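PDB 1YGP: yeast glycogen phosphorylase from Saccharomyces cerevisiae, which belongs to the carbohydrate phosphorylases of the GT-B clan and holds a pyridoxal-5'-phosphate in the body of the chain. Local coordinates for residues K325-K330 with L419-L423; N526-L532 with K566-V570; K575-V579 with L597-F602. All coordinates share one frame. Residue numbers count along the deposited sequence, not the author numbering.

In the fold
The three contacts show how one chain varies its packing with place in the fold. Interaction 1 lies on the far side of the chain's centre from the other two, about 51 and 50 Å from them between centres, and joins helix 322-350 to the short helix 417-423. Interactions 2 and 3, with centres about 15 Å apart, share helix 562-584: its residues 566-570 meet the helix after N526, and its residues 575-579 meet the lead-in to strand 601-606 of the parallel sheet. Interactions 1 and 2 are partly buried and bind their segments by apolar side chains. Interaction 3, almost wholly buried, adds a lysine that donates to main-chain oxygens.

Interaction 1. Residues K325-K330 with L419-L423; sequences KELRLK and LFGHL
Helix-helix packing by leucines, a phenylalanine and the aliphatic parts of charged residues is well illustrated where K325-K330, near the start of helix 322-350, meets L419-L423, the end of helix 417-423. Both segments are alpha-helical, and their axes pass 10.7 Å apart with a crossing angle of -54°. CA of E326 lies 7.1 Å from CA of L419, CA of L329 7.9 Å from CA of F420, and CA of K330 7.7 Å from CA of L423.

L329, the residue most covered, points toward the partner helix in a t,p rotamer. Its CD2 lies 3.7 Å from CD2 of F420, 4.0 Å from CD1 of L423 and 4.5 Å from CD1 of L419, so a single methyl touches three side chains. L423, with chi1 t, also faces the opposing helix; its CD2 comes to 3.7 Å from OE2 of E326, and its CD1 to 4.3 Å from the backbone N of K330. One turn earlier L419, chi1 again t, sets CD1 3.4 Å from CG of E326 and CD2 3.6 Å from CB of K325. W415, on strand 414-416, and L372, on helix 372-384, extend the apolar cluster around L329 and F420.

E326 and K330 pair along their own helix: NZ of K330 bridges to OE2 of E326 at 3.1 Å, an i to i+4 salt bridge, and also bonds to the hydroxyl of Y233, while K325 reaches back to D319, ahead of that helix. Apolar and aliphatic contacts thus join the helices, while the charged ends of E326 and K330, held by each other and by Y233, lie against L423 at the edge of the leucine cluster.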
loop_
_atom_site.group_PDB
_atom_site.type_symbol
_atom_site.label_atom_id
_atom_site.label_comp_id
_atom_site.label_asym_id
_atom_site.label_seq_id
_atom_site.Cartn_x
_atom_site.Cartn_y
_atom_site.Cartn_z
ATOM N N LYS A 325 8.317 -15.726 -20.775
ATOM C CA LYS A 325 8.692 -15.055 -22.009
ATOM C C LYS A 325 7.624 -14.034 -22.308
ATOM O O LYS A 325 7.911 -12.863 -22.557
ATOM C CB LYS A 325 8.747 -15.990 -23.210
ATOM C CG LYS A 325 9.773 -17.109 -23.165
ATOM C CD LYS A 325 11.202 -16.588 -23.042
ATOM C CE LYS A 325 11.688 -15.745 -24.210
ATOM N NZ LYS A 325 13.026 -15.257 -23.923
ATOM N N GLU A 326 6.383 -14.468 -22.167
ATOM C CA GLU A 326 5.227 -13.624 -22.369
ATOM C C GLU A 326 5.147 -12.455 -21.410
ATOM O O GLU A 326 4.919 -11.326 -21.841
ATOM C CB GLU A 326 3.976 -14.409 -22.197
ATOM C CG GLU A 326 3.103 -13.959 -23.311
ATOM C CD GLU A 326 1.682 -13.806 -22.878
ATOM O OE1 GLU A 326 0.950 -14.795 -22.814
ATOM O OE2 GLU A 326 1.337 -12.666 -22.600
ATOM N N LEU A 327 5.322 -12.699 -20.108
ATOM C CA LEU A 327 5.239 -11.656 -19.108
ATOM C C LEU A 327 6.359 -10.656 -19.270
ATOM O O LEU A 327 6.093 -9.461 -19.130
ATOM C CB LEU A 327 5.271 -12.273 -17.708
ATOM C CG LEU A 327 5.071 -11.381 -16.503
ATOM C CD1 LEU A 327 3.693 -10.736 -16.520
ATOM C CD2 LEU A 327 5.134 -12.220 -15.273
ATOM N N ARG A 328 7.577 -11.076 -19.617
ATOM C CA ARG A 328 8.687 -10.158 -19.847
ATOM C C ARG A 328 8.319 -9.272 -21.025
ATOM O O ARG A 328 8.449 -8.047 -20.922
ATOM C CB ARG A 328 9.973 -10.900 -20.181
ATOM C CG ARG A 328 10.480 -11.763 -19.034
ATOM C CD ARG A 328 11.569 -11.110 -18.216
ATOM N NE ARG A 328 12.888 -11.444 -18.717
ATOM C CZ ARG A 328 13.849 -11.984 -17.951
ATOM N NH1 ARG A 328 13.678 -12.260 -16.666
ATOM N NH2 ARG A 328 15.034 -12.254 -18.491
ATOM N N LEU A 329 7.789 -9.817 -22.131
ATOM C CA LEU A 329 7.427 -8.967 -23.242
ATOM C C LEU A 329 6.294 -8.021 -22.857
ATOM O O LEU A 329 6.353 -6.819 -23.133
ATOM C CB LEU A 329 7.018 -9.825 -24.440
ATOM C CG LEU A 329 6.821 -9.096 -25.796
ATOM C CD1 LEU A 329 8.091 -8.331 -26.217
ATOM C CD2 LEU A 329 6.445 -10.122 -26.836
ATOM N N LYS A 330 5.317 -8.545 -22.116
ATOM C CA LYS A 330 4.123 -7.837 -21.651
ATOM C C LYS A 330 4.510 -6.625 -20.811
ATOM O O LYS A 330 4.039 -5.513 -21.015
ATOM C CB LYS A 330 3.313 -8.859 -20.874
ATOM C CG LYS A 330 1.809 -8.714 -20.858
ATOM C CD LYS A 330 1.317 -10.122 -20.560
ATOM C CE LYS A 330 -0.202 -10.270 -20.633
ATOM N NZ LYS A 330 -0.560 -11.657 -20.386
ATOM N N LEU A 419 4.636 -15.735 -30.524
ATOM C CA LEU A 419 4.420 -15.048 -29.268
ATOM C C LEU A 419 4.270 -13.538 -29.454
ATOM O O LEU A 419 3.266 -12.925 -29.040
ATOM C CB LEU A 419 5.607 -15.421 -28.372
ATOM C CG LEU A 419 5.994 -14.762 -27.038
ATOM C CD1 LEU A 419 4.804 -14.260 -26.253
ATOM C CD2 LEU A 419 6.677 -15.812 -26.207
ATOM N N PHE A 420 5.245 -12.951 -30.146
ATOM C CA PHE A 420 5.225 -11.518 -30.333
ATOM C C PHE A 420 3.962 -11.118 -31.063
ATOM O O PHE A 420 3.277 -10.200 -30.610
ATOM C CB PHE A 420 6.443 -11.062 -31.133
ATOM C CG PHE A 420 6.616 -9.559 -31.089
ATOM C CD1 PHE A 420 5.886 -8.724 -31.942
ATOM C CD2 PHE A 420 7.520 -9.013 -30.184
ATOM C CE1 PHE A 420 6.061 -7.340 -31.886
ATOM C CE2 PHE A 420 7.693 -7.624 -30.135
ATOM C CZ PHE A 420 6.966 -6.791 -30.981
ATOM N N GLY A 421 3.637 -11.861 -32.120
ATOM C CA GLY A 421 2.509 -11.554 -32.968
ATOM C C GLY A 421 1.201 -11.593 -32.206
ATOM O O GLY A 421 0.365 -10.692 -32.308
ATOM N N HIS A 422 1.064 -12.629 -31.383
ATOM C CA HIS A 422 -0.143 -12.882 -30.625
ATOM C C HIS A 422 -0.439 -11.822 -29.598
ATOM O O HIS A 422 -1.589 -11.550 -29.261
ATOM C CB HIS A 422 -0.005 -14.243 -29.941
ATOM C CG HIS A 422 -1.082 -14.581 -28.923
ATOM N ND1 HIS A 422 -2.397 -14.692 -29.098
ATOM C CD2 HIS A 422 -0.809 -14.787 -27.592
ATOM C CE1 HIS A 422 -2.936 -14.952 -27.932
ATOM N NE2 HIS A 422 -1.971 -15.003 -27.038
ATOM N N LEU A 423 0.637 -11.358 -28.999
ATOM C CA LEU A 423 0.545 -10.398 -27.925
ATOM C C LEU A 423 0.481 -8.995 -28.488
ATOM O O LEU A 423 -0.190 -8.123 -27.928
ATOM C CB LEU A 423 1.764 -10.615 -27.043
ATOM C CG LEU A 423 1.890 -10.164 -25.597
ATOM C CD1 LEU A 423 2.831 -8.991 -25.577
ATOM C CD2 LEU A 423 0.516 -9.921 -24.968
#

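Interaction 2. Residues N526-L532 with K566-V570; sequences NPSLAKL and KWNQV
A near-antiparallel helix pair, packed by apolar side chains, brings the start of helix 527-536 against helix 562-584. The axes of 527-532 and 566-570 approach to 9.9 Å at 160°, and the CA atoms of S528 and V570 are 6.0 Å apart.

Aliphatic packing centres on V570, chi1 t, and L532, a t,p rotamer; both point toward the other helix. CG1 of V570 lies 3.5 Å from N of L529, 3.8 Å from CB of S528 and 3.9 Å from CB of L529, filling the space over the first turn, while its CG2 meets CD2 of L532 at 3.8 Å. CD1 of L532 reaches CB of K566 at 4.0 Å.

The polar bonds lie within the segments or lead out of the pair to other parts of the chain. N526, with phi/psi -138/66, is the N-cap: its OD1 accepts a weak bond from N of L529 at 3.5 Å. That oxygen also bonds N574, and ND2 bonds N732. W567 directs NE1 to S849 on helix 842-856.

The aromatic contacts complete the interface. W567, chi1 t and chi2 -95°, receives CD2 of L532 at 3.6 Å from CE3, and CD1 of L529 makes a CH-pi contact 3.8 Å from the centroid of its six-membered ring, 24° off the normal.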
loop_
_atom_site.group_PDB
_atom_site.type_symbol
_atom_site.label_atom_id
_atom_site.label_comp_id
_atom_site.label_asym_id
_atom_site.label_seq_id
_atom_site.Cartn_x
_atom_site.Cartn_y
_atom_site.Cartn_z
ATOM N N ASN A 526 32.272 8.026 1.467
ATOM C CA ASN A 526 33.531 8.229 2.166
ATOM C C ASN A 526 33.763 9.678 2.586
ATOM O O ASN A 526 34.715 10.338 2.141
ATOM C CB ASN A 526 34.659 7.753 1.264
ATOM C CG ASN A 526 35.956 7.389 1.985
ATOM O OD1 ASN A 526 36.208 7.714 3.154
ATOM N ND2 ASN A 526 36.856 6.682 1.308
ATOM N N PRO A 527 32.950 10.230 3.504
ATOM C CA PRO A 527 33.063 11.595 4.002
ATOM C C PRO A 527 34.436 11.940 4.539
ATOM O O PRO A 527 34.970 12.996 4.217
ATOM C CB PRO A 527 32.006 11.687 5.049
ATOM C CG PRO A 527 31.896 10.277 5.603
ATOM C CD PRO A 527 31.945 9.512 4.290
ATOM N N SER A 528 35.044 11.044 5.318
ATOM C CA SER A 528 36.346 11.229 5.964
ATOM C C SER A 528 37.430 11.528 4.933
ATOM O O SER A 528 38.308 12.343 5.203
ATOM C CB SER A 528 36.675 9.953 6.775
ATOM O OG SER A 528 35.711 8.917 6.512
ATOM N N LEU A 529 37.371 10.916 3.743
ATOM C CA LEU A 529 38.272 11.251 2.666
ATOM C C LEU A 529 37.784 12.541 2.027
ATOM O O LEU A 529 38.619 13.399 1.725
ATOM C CB LEU A 529 38.310 10.153 1.605
ATOM C CG LEU A 529 39.110 10.386 0.314
ATOM C CD1 LEU A 529 40.549 10.728 0.647
ATOM C CD2 LEU A 529 39.070 9.146 -0.539
ATOM N N ALA A 530 36.482 12.761 1.822
ATOM C CA ALA A 530 36.005 14.003 1.215
ATOM C C ALA A 530 36.424 15.243 2.000
ATOM O O ALA A 530 36.696 16.305 1.427
ATOM C CB ALA A 530 34.498 14.012 1.123
ATOM N N LYS A 531 36.521 15.110 3.328
ATOM C CA LYS A 531 36.983 16.182 4.185
ATOM C C LYS A 531 38.487 16.308 3.956
ATOM O O LYS A 531 38.927 17.430 3.702
ATOM C CB LYS A 531 36.727 15.873 5.669
ATOM N N LEU A 532 39.290 15.226 3.938
ATOM C CA LEU A 532 40.736 15.295 3.751
ATOM C C LEU A 532 41.115 16.076 2.521
ATOM O O LEU A 532 41.978 16.946 2.617
ATOM C CB LEU A 532 41.376 13.905 3.619
ATOM C CG LEU A 532 42.908 13.737 3.448
ATOM C CD1 LEU A 532 43.681 14.481 4.520
ATOM C CD2 LEU A 532 43.258 12.272 3.587
ATOM N N LYS A 566 47.832 10.553 7.082
ATOM C CA LYS A 566 46.462 10.994 7.085
ATOM C C LYS A 566 45.591 10.116 6.193
ATOM O O LYS A 566 44.522 9.633 6.601
ATOM C CB LYS A 566 46.458 12.425 6.625
ATOM C CG LYS A 566 46.144 13.392 7.737
ATOM C CD LYS A 566 47.253 13.436 8.766
ATOM C CE LYS A 566 47.727 14.866 8.939
ATOM N NZ LYS A 566 48.295 15.367 7.701
ATOM N N TRP A 567 46.120 9.846 4.995
ATOM C CA TRP A 567 45.469 9.038 3.991
ATOM C C TRP A 567 45.262 7.649 4.549
ATOM O O TRP A 567 44.190 7.062 4.380
ATOM C CB TRP A 567 46.325 8.943 2.743
ATOM C CG TRP A 567 45.528 8.597 1.490
ATOM C CD1 TRP A 567 45.407 7.303 1.059
ATOM C CD2 TRP A 567 44.879 9.490 0.665
ATOM N NE1 TRP A 567 44.685 7.375 -0.036
ATOM C CE2 TRP A 567 44.348 8.642 -0.309
ATOM C CE3 TRP A 567 44.659 10.867 0.589
ATOM C CZ2 TRP A 567 43.600 9.150 -1.363
ATOM C CZ3 TRP A 567 43.904 11.374 -0.472
ATOM C CH2 TRP A 567 43.381 10.519 -1.441
ATOM N N ASN A 568 46.236 7.104 5.269
ATOM C CA ASN A 568 46.065 5.763 5.758
ATOM C C ASN A 568 45.024 5.708 6.861
ATOM O O ASN A 568 44.166 4.817 6.857
ATOM C CB ASN A 568 47.375 5.223 6.260
ATOM C CG ASN A 568 47.275 3.720 6.466
ATOM O OD1 ASN A 568 47.702 3.197 7.481
ATOM N ND2 ASN A 568 46.736 2.902 5.576
ATOM N N GLN A 569 45.009 6.699 7.751
ATOM C CA GLN A 569 44.067 6.752 8.860
ATOM C C GLN A 569 42.619 6.716 8.406
ATOM O O GLN A 569 41.802 5.981 8.983
ATOM C CB GLN A 569 44.303 8.014 9.663
ATOM C CG GLN A 569 43.398 8.167 10.862
ATOM C CD GLN A 569 43.627 7.054 11.857
ATOM O OE1 GLN A 569 42.924 6.049 11.919
ATOM N NE2 GLN A 569 44.647 7.206 12.684
ATOM N N VAL A 570 42.322 7.472 7.342
ATOM C CA VAL A 570 40.977 7.500 6.759
ATOM C C VAL A 570 40.590 6.033 6.449
ATOM O O VAL A 570 39.644 5.446 6.988
ATOM C CB VAL A 570 41.009 8.387 5.465
ATOM C CG1 VAL A 570 39.634 8.465 4.862
ATOM C CG2 VAL A 570 41.424 9.817 5.770
#

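Interaction 3. Residues K575-V579 with L597-F602; sequences KIRLV and LDDTLF
Burying a lysine is acceptable when its amine is fully engaged, and the lead-in to a central strand of a parallel alpha/beta sheet gives a clear case. Residues 575-579 are alpha-helical, within helix 562-584; L597-D598 form a 3-10 segment, and the chain then extends into L601 and F602, which begin strand 601-606. The nearest CA pair, K575 and L597, is 7.9 Å apart.

K575 is the most heavily covered residue. It points toward the partner segment with chi angles of -85°, -157°, -104° and 175°, and its NZ donates to O of T600 at 2.9 Å and, weakly, to O of L597 at 3.3 Å. A salt bridge from NZ to D709 balances the charge, and the same carboxylate oxygen, OD2, accepts from the backbone N of F602, tying the lysine to the strand's start. The O of L597 serves a second donor, N of T600, at 2.8 Å. The hydroxyl of T600 is taken up by O of Y596, just outside the segment.

Apolar packing fills the space between helix and strand, beside the lysine's chain. CD1 of L597 lies 4.0 Å from CG2 of V579, and its CD2 3.8 Å from CG1 of I576. F602, with chi1 -83° and chi2 41°, turns its ring edge to CD2 of L578, 3.8 Å from its CD2, and to CG2 of V579, 3.9 Å from its CZ. V650 of the neighbouring strand 649-654 also touches F602. Over the face of that ring sits the lysine's own chain, CD of K575 lying 3.6 Å from the F602 centroid and 11° off the normal, a CH-pi contact.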
loop_
_atom_site.group_PDB
_atom_site.type_symbol
_atom_site.label_atom_id
_atom_site.label_comp_id
_atom_site.label_asym_id
_atom_site.label_seq_id
_atom_site.Cartn_x
_atom_site.Cartn_y
_atom_site.Cartn_z
ATOM N N LYS A 575 37.750 0.887 7.455
ATOM C CA LYS A 575 37.796 -0.546 7.693
ATOM C C LYS A 575 37.024 -0.912 8.952
ATOM O O LYS A 575 36.289 -1.909 8.970
ATOM C CB LYS A 575 39.249 -1.030 7.809
ATOM C CG LYS A 575 39.795 -1.317 6.413
ATOM C CD LYS A 575 40.958 -2.275 6.450
ATOM C CE LYS A 575 42.263 -1.550 6.253
ATOM N NZ LYS A 575 43.356 -2.493 6.412
ATOM N N ILE A 576 37.104 -0.053 9.974
ATOM C CA ILE A 576 36.389 -0.278 11.219
ATOM C C ILE A 576 34.901 -0.282 10.941
ATOM O O ILE A 576 34.236 -1.174 11.473
ATOM C CB ILE A 576 36.740 0.823 12.266
ATOM C CG1 ILE A 576 38.148 0.562 12.783
ATOM C CG2 ILE A 576 35.711 0.857 13.409
ATOM C CD1 ILE A 576 38.743 1.781 13.532
ATOM N N ARG A 577 34.373 0.638 10.120
ATOM C CA ARG A 577 32.945 0.637 9.813
ATOM C C ARG A 577 32.528 -0.712 9.267
ATOM O O ARG A 577 31.564 -1.283 9.777
ATOM C CB ARG A 577 32.490 1.595 8.727
ATOM C CG ARG A 577 32.723 3.080 8.852
ATOM C CD ARG A 577 31.801 3.798 7.860
ATOM N NE ARG A 577 32.024 3.372 6.490
ATOM C CZ ARG A 577 31.891 4.201 5.456
ATOM N NH1 ARG A 577 31.538 5.473 5.619
ATOM N NH2 ARG A 577 32.147 3.739 4.232
ATOM N N LEU A 578 33.248 -1.259 8.275
ATOM C CA LEU A 578 32.895 -2.527 7.673
ATOM C C LEU A 578 32.900 -3.621 8.726
ATOM O O LEU A 578 31.955 -4.412 8.797
ATOM C CB LEU A 578 33.881 -2.881 6.570
ATOM C CG LEU A 578 33.649 -4.235 5.900
ATOM C CD1 LEU A 578 32.304 -4.218 5.201
ATOM C CD2 LEU A 578 34.783 -4.543 4.950
ATOM N N VAL A 579 33.926 -3.631 9.586
ATOM C CA VAL A 579 34.043 -4.611 10.661
ATOM C C VAL A 579 32.792 -4.510 11.534
ATOM O O VAL A 579 32.130 -5.531 11.771
ATOM C CB VAL A 579 35.365 -4.330 11.461
ATOM C CG1 VAL A 579 35.507 -5.237 12.661
ATOM C CG2 VAL A 579 36.567 -4.676 10.587
ATOM N N LEU A 597 44.305 -4.842 12.664
ATOM C CA LEU A 597 43.570 -4.367 11.494
ATOM C C LEU A 597 44.369 -3.537 10.482
ATOM O O LEU A 597 44.247 -3.769 9.283
ATOM C CB LEU A 597 42.410 -3.570 12.002
ATOM C CG LEU A 597 41.184 -3.441 11.172
ATOM C CD1 LEU A 597 40.576 -4.812 10.985
ATOM C CD2 LEU A 597 40.194 -2.536 11.883
ATOM N N ASP A 598 45.240 -2.600 10.897
ATOM C CA ASP A 598 46.054 -1.823 9.953
ATOM C C ASP A 598 47.016 -2.697 9.165
ATOM O O ASP A 598 47.521 -2.280 8.128
ATOM C CB ASP A 598 46.890 -0.748 10.661
ATOM C CG ASP A 598 47.427 0.368 9.751
ATOM O OD1 ASP A 598 46.807 0.666 8.728
ATOM O OD2 ASP A 598 48.469 0.955 10.062
ATOM N N ASP A 599 47.302 -3.913 9.619
ATOM C CA ASP A 599 48.158 -4.797 8.877
ATOM C C ASP A 599 47.294 -5.916 8.293
ATOM O O ASP A 599 47.827 -6.907 7.778
ATOM C CB ASP A 599 49.225 -5.303 9.843
ATOM C CG ASP A 599 50.318 -6.164 9.214
ATOM O OD1 ASP A 599 51.023 -5.694 8.315
ATOM O OD2 ASP A 599 50.445 -7.318 9.628
ATOM N N THR A 600 45.969 -5.794 8.296
ATOM C CA THR A 600 45.123 -6.817 7.714
ATOM C C THR A 600 44.712 -6.338 6.326
ATOM O O THR A 600 44.051 -5.303 6.208
ATOM C CB THR A 600 43.870 -7.029 8.560
ATOM O OG1 THR A 600 44.249 -7.278 9.907
ATOM C CG2 THR A 600 43.094 -8.215 8.051
ATOM N N LEU A 601 45.082 -7.028 5.245
ATOM C CA LEU A 601 44.668 -6.601 3.915
ATOM C C LEU A 601 43.241 -7.080 3.712
ATOM O O LEU A 601 42.912 -8.263 3.884
ATOM C CB LEU A 601 45.521 -7.208 2.793
ATOM C CG LEU A 601 45.166 -6.878 1.340
ATOM C CD1 LEU A 601 45.865 -5.616 0.875
ATOM C CD2 LEU A 601 45.643 -8.002 0.448
ATOM N N PHE A 602 42.389 -6.114 3.411
ATOM C CA PHE A 602 41.020 -6.393 3.067
ATOM C C PHE A 602 40.964 -6.543 1.549
ATOM O O PHE A 602 41.262 -5.630 0.768
ATOM C CB PHE A 602 40.185 -5.242 3.601
ATOM C CG PHE A 602 39.821 -5.394 5.085
ATOM C CD1 PHE A 602 40.737 -5.864 6.034
ATOM C CD2 PHE A 602 38.538 -5.036 5.513
ATOM C CE1 PHE A 602 40.367 -5.969 7.377
ATOM C CE2 PHE A 602 38.184 -5.145 6.856
ATOM C CZ PHE A 602 39.095 -5.609 7.786
#